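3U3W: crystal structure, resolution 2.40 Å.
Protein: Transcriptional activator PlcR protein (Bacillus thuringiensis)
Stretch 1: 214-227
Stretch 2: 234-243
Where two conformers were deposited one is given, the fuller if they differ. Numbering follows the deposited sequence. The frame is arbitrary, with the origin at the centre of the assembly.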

# COMPACT_ATOMS: atom_id res chain seq x y z
N GLU A 214 -20.66 18.15 -11.20
CA GLU A 214 -19.70 17.13 -11.59
C GLU A 214 -18.50 17.10 -10.63
O GLU A 214 -17.91 16.05 -10.39
CB GLU A 214 -19.23 17.33 -13.03
CG GLU A 214 -20.12 16.66 -14.06
CD GLU A 214 -19.95 17.24 -15.46
OE1 GLU A 214 -19.19 16.66 -16.27
OE2 GLU A 214 -20.57 18.28 -15.76
N SER A 215 -18.16 18.27 -10.11
CA SER A 215 -17.06 18.39 -9.17
C SER A 215 -17.40 17.58 -7.92
O SER A 215 -16.60 16.78 -7.45
CB SER A 215 -16.82 19.86 -8.82
OG SER A 215 -15.72 20.02 -7.94
N LEU A 216 -18.60 17.80 -7.40
CA LEU A 216 -19.06 17.12 -6.19
C LEU A 216 -19.16 15.61 -6.43
O LEU A 216 -18.90 14.80 -5.53
CB LEU A 216 -20.40 17.69 -5.72
CG LEU A 216 -21.09 17.06 -4.50
CD1 LEU A 216 -20.23 17.18 -3.26
CD2 LEU A 216 -22.48 17.66 -4.27
N TYR A 217 -19.51 15.25 -7.66
CA TYR A 217 -19.54 13.85 -8.04
C TYR A 217 -18.17 13.21 -7.87
O TYR A 217 -18.03 12.17 -7.22
CB TYR A 217 -20.00 13.68 -9.48
CG TYR A 217 -19.83 12.27 -10.01
CD1 TYR A 217 -20.74 11.27 -9.68
CD2 TYR A 217 -18.76 11.95 -10.83
CE1 TYR A 217 -20.57 9.97 -10.16
CE2 TYR A 217 -18.59 10.66 -11.32
CZ TYR A 217 -19.51 9.68 -10.98
OH TYR A 217 -19.34 8.40 -11.46
N GLN A 218 -17.16 13.85 -8.46
CA GLN A 218 -15.78 13.36 -8.34
C GLN A 218 -15.31 13.38 -6.89
O GLN A 218 -14.65 12.44 -6.45
CB GLN A 218 -14.84 14.17 -9.21
CG GLN A 218 -15.12 14.02 -10.69
CD GLN A 218 -14.70 12.67 -11.20
OE1 GLN A 218 -13.89 11.98 -10.59
NE2 GLN A 218 -15.28 12.26 -12.33
N VAL A 219 -15.65 14.44 -6.16
CA VAL A 219 -15.28 14.57 -4.74
C VAL A 219 -15.84 13.41 -3.90
O VAL A 219 -15.09 12.75 -3.16
CB VAL A 219 -15.74 15.91 -4.13
CG1 VAL A 219 -15.62 15.88 -2.61
CG2 VAL A 219 -14.92 17.03 -4.67
N ASN A 220 -17.14 13.16 -4.02
CA ASN A 220 -17.80 12.10 -3.26
C ASN A 220 -17.31 10.71 -3.64
O ASN A 220 -17.18 9.84 -2.78
CB ASN A 220 -19.31 12.18 -3.40
CG ASN A 220 -19.90 13.34 -2.62
OD1 ASN A 220 -19.33 13.80 -1.63
ND2 ASN A 220 -21.05 13.82 -3.06
N LYS A 221 -17.06 10.51 -4.92
CA LYS A 221 -16.45 9.28 -5.39
C LYS A 221 -15.08 9.09 -4.71
O LYS A 221 -14.77 8.01 -4.20
CB LYS A 221 -16.29 9.31 -6.91
CG LYS A 221 -16.01 7.96 -7.53
CD LYS A 221 -17.24 7.43 -8.24
CE LYS A 221 -18.49 7.48 -7.34
NZ LYS A 221 -19.58 6.56 -7.79
N ALA A 222 -14.27 10.15 -4.67
CA ALA A 222 -12.93 10.03 -4.11
C ALA A 222 -12.97 9.82 -2.57
O ALA A 222 -12.23 9.01 -2.04
CB ALA A 222 -12.06 11.23 -4.53
N ILE A 223 -13.86 10.51 -1.88
CA ILE A 223 -14.12 10.27 -0.45
C ILE A 223 -14.51 8.83 -0.17
O ILE A 223 -14.04 8.23 0.80
CB ILE A 223 -15.21 11.23 0.09
CG1 ILE A 223 -14.72 12.69 -0.02
CG2 ILE A 223 -15.63 10.84 1.52
CD1 ILE A 223 -15.57 13.73 0.72
N GLU A 224 -15.38 8.26 -1.01
CA GLU A 224 -15.78 6.87 -0.86
C GLU A 224 -14.58 5.94 -1.00
O GLU A 224 -14.37 5.04 -0.17
CB GLU A 224 -16.87 6.49 -1.87
CG GLU A 224 -17.19 5.00 -1.93
CD GLU A 224 -17.54 4.52 -3.34
OE1 GLU A 224 -18.52 5.03 -3.92
OE2 GLU A 224 -16.82 3.64 -3.88
N ILE A 225 -13.79 6.15 -2.05
CA ILE A 225 -12.59 5.35 -2.26
C ILE A 225 -11.62 5.48 -1.09
O ILE A 225 -11.00 4.50 -0.67
CB ILE A 225 -11.86 5.73 -3.56
CG1 ILE A 225 -12.78 5.49 -4.76
CG2 ILE A 225 -10.56 4.91 -3.71
CD1 ILE A 225 -12.25 6.05 -6.05
N SER A 226 -11.48 6.69 -0.56
CA SER A 226 -10.59 6.94 0.56
C SER A 226 -11.02 6.17 1.81
O SER A 226 -10.19 5.52 2.44
CB SER A 226 -10.52 8.43 0.87
OG SER A 226 -9.83 9.11 -0.16
N CYS A 227 -12.30 6.24 2.17
CA CYS A 227 -12.79 5.49 3.33
C CYS A 227 -12.67 3.96 3.19
O CYS A 227 -12.30 3.27 4.13
CB CYS A 227 -14.22 5.89 3.67
SG CYS A 227 -14.32 7.62 4.17
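Stretch 2 234-243: LIGQLYYQRG

The contact between these two stretches of PlcR is a compact, nearly antiparallel helix-helix packing, in which side chains of each helix fill hollows on the other and an arginine-asparagine pair adds a polar clasp at the margin. It illustrates how two helices close in sequence settle against one another by knobs-into-holes packing. Stretch 1 is helical throughout. In stretch 2, Leu-234 occupies the N-cap position and residues 235-243 form the helix, with regular bonds from Leu-238 N to Leu-234 O (2.9 Å) onward. The N-to-C directions differ by 151° (signed crossing angle -151°), and the axes approach to 9.4 Å.

The register follows from the opposed directions: as stretch 1 advances, its partners step back along stretch 2. Leu-216 CA lies 5.9 Å from Arg-242 CA, Val-219 CA 6.0 Å from Leu-238 CA, and Ile-223 CA 6.4 Å from Ile-235 CA. Some 549 Å² of surface is buried, both sides summed.

Leu-238 points toward stretch 1 and enters a hole formed by Val-219, Ala-222, Ile-223 and Ser-226. Its CD1 lies 3.8 Å from Ala-222 CB and 3.9 Å from Ser-226 OG, while its CB lies 3.6 Å from Ile-223 CG1. The reciprocal knob is Ile-223, set among Ile-235, Leu-238, Tyr-239 and Arg-242. Its CD1 sits over one face of the Tyr-239 ring, 4.1 Å from the ring centroid, in a CH-pi contact; although the CA-to-CB bond of Tyr-239 points away, the end of its side chain comes nearer. Val-219 packs closely enough that its CG1 reaches 3.4 Å from the backbone atom Leu-238 O.

At the start of stretch 2, Ile-235 CD1 approaches Ser-226 CB at 3.6 Å and Cys-227 SG at 4.1 Å. A water links the two stretches here, accepting a hydrogen bond from Leu-234 N (3.0 Å) and hydrogen-bonded also to Ser-226 OG (3.1 Å).

Toward the other end, Arg-242 combines apolar and polar packing. Its CB lies 3.4 Å from Val-219 CG1, and Ile-223 CD1 covers one face of the guanidinium. Asn-220 OD1 instead meets the guanidinium edge, where the N-H groups are directed: Arg-242 NE donates to it at 2.9 Å, and Arg-242 NH2 adds a weak bond to Asn-220 OD1 at 3.2 Å. One arginine thus extends the hydrophobic seam and secures its border.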

# COMPACT_ATOMS: atom_id res chain seq x y z
N LEU A 234 -5.66 12.50 1.21
CA LEU A 234 -6.34 13.63 0.61
C LEU A 234 -7.73 13.87 1.20
O LEU A 234 -8.48 14.71 0.70
CB LEU A 234 -6.45 13.43 -0.91
CG LEU A 234 -5.11 13.51 -1.65
CD1 LEU A 234 -5.35 13.60 -3.11
CD2 LEU A 234 -4.32 14.74 -1.17
N ILE A 235 -8.07 13.16 2.26
CA ILE A 235 -9.45 13.18 2.76
C ILE A 235 -9.84 14.55 3.34
O ILE A 235 -10.98 14.98 3.19
CB ILE A 235 -9.74 12.04 3.79
CG1 ILE A 235 -11.24 11.89 4.02
CG2 ILE A 235 -9.05 12.30 5.13
CD1 ILE A 235 -11.86 10.78 3.25
N GLY A 236 -8.91 15.23 4.00
CA GLY A 236 -9.17 16.59 4.46
C GLY A 236 -9.48 17.52 3.28
O GLY A 236 -10.51 18.21 3.28
N GLN A 237 -8.61 17.52 2.28
CA GLN A 237 -8.78 18.35 1.09
C GLN A 237 -10.12 18.07 0.43
O GLN A 237 -10.77 19.00 -0.03
CB GLN A 237 -7.63 18.14 0.09
CG GLN A 237 -6.26 18.50 0.66
CD GLN A 237 -5.62 17.33 1.42
OE1 GLN A 237 -6.25 16.71 2.27
NE2 GLN A 237 -4.36 17.02 1.09
N LEU A 238 -10.51 16.80 0.40
CA LEU A 238 -11.76 16.36 -0.23
C LEU A 238 -12.99 16.91 0.47
O LEU A 238 -13.87 17.46 -0.17
CB LEU A 238 -11.81 14.83 -0.31
CG LEU A 238 -10.88 14.27 -1.40
CD1 LEU A 238 -10.68 12.76 -1.29
CD2 LEU A 238 -11.40 14.66 -2.79
N TYR A 239 -13.05 16.78 1.80
CA TYR A 239 -14.11 17.42 2.56
C TYR A 239 -14.18 18.91 2.36
O TYR A 239 -15.27 19.47 2.33
CB TYR A 239 -13.98 17.12 4.05
CG TYR A 239 -14.46 15.74 4.39
CD1 TYR A 239 -15.77 15.37 4.13
CD2 TYR A 239 -13.60 14.81 4.92
CE1 TYR A 239 -16.21 14.09 4.41
CE2 TYR A 239 -14.02 13.53 5.20
CZ TYR A 239 -15.33 13.18 4.94
OH TYR A 239 -15.74 11.90 5.24
N TYR A 240 -13.02 19.55 2.24
CA TYR A 240 -12.98 20.98 2.01
C TYR A 240 -13.61 21.25 0.63
O TYR A 240 -14.55 22.04 0.50
CB TYR A 240 -11.52 21.50 2.09
CG TYR A 240 -11.39 22.97 1.75
CD1 TYR A 240 -11.52 23.95 2.74
CD2 TYR A 240 -11.16 23.39 0.44
CE1 TYR A 240 -11.42 25.30 2.42
CE2 TYR A 240 -11.04 24.74 0.12
CZ TYR A 240 -11.18 25.68 1.11
OH TYR A 240 -11.07 27.01 0.79
N GLN A 241 -13.10 20.57 -0.38
CA GLN A 241 -13.65 20.68 -1.72
C GLN A 241 -15.16 20.42 -1.77
O GLN A 241 -15.89 21.06 -2.53
CB GLN A 241 -12.95 19.74 -2.68
CG GLN A 241 -13.28 20.05 -4.11
CD GLN A 241 -12.95 21.48 -4.42
OE1 GLN A 241 -11.83 21.93 -4.17
NE2 GLN A 241 -13.92 22.22 -4.92
N ARG A 242 -15.63 19.47 -0.97
CA ARG A 242 -17.04 19.12 -0.98
C ARG A 242 -17.84 20.24 -0.32
O ARG A 242 -18.92 20.59 -0.78
CB ARG A 242 -17.29 17.75 -0.34
CG ARG A 242 -18.07 17.74 0.96
CD ARG A 242 -19.36 16.93 0.89
NE ARG A 242 -19.19 15.48 0.73
CZ ARG A 242 -19.28 14.59 1.72
NH1 ARG A 242 -19.53 15.01 2.96
NH2 ARG A 242 -19.11 13.27 1.49
N GLY A 243 -17.29 20.83 0.73
CA GLY A 243 -17.86 22.05 1.29
C GLY A 243 -17.96 23.17 0.25
O GLY A 243 -18.99 23.85 0.17
O HOH W 1 -19.05 10.51 -0.40
O HOH W 2 -6.86 9.85 0.54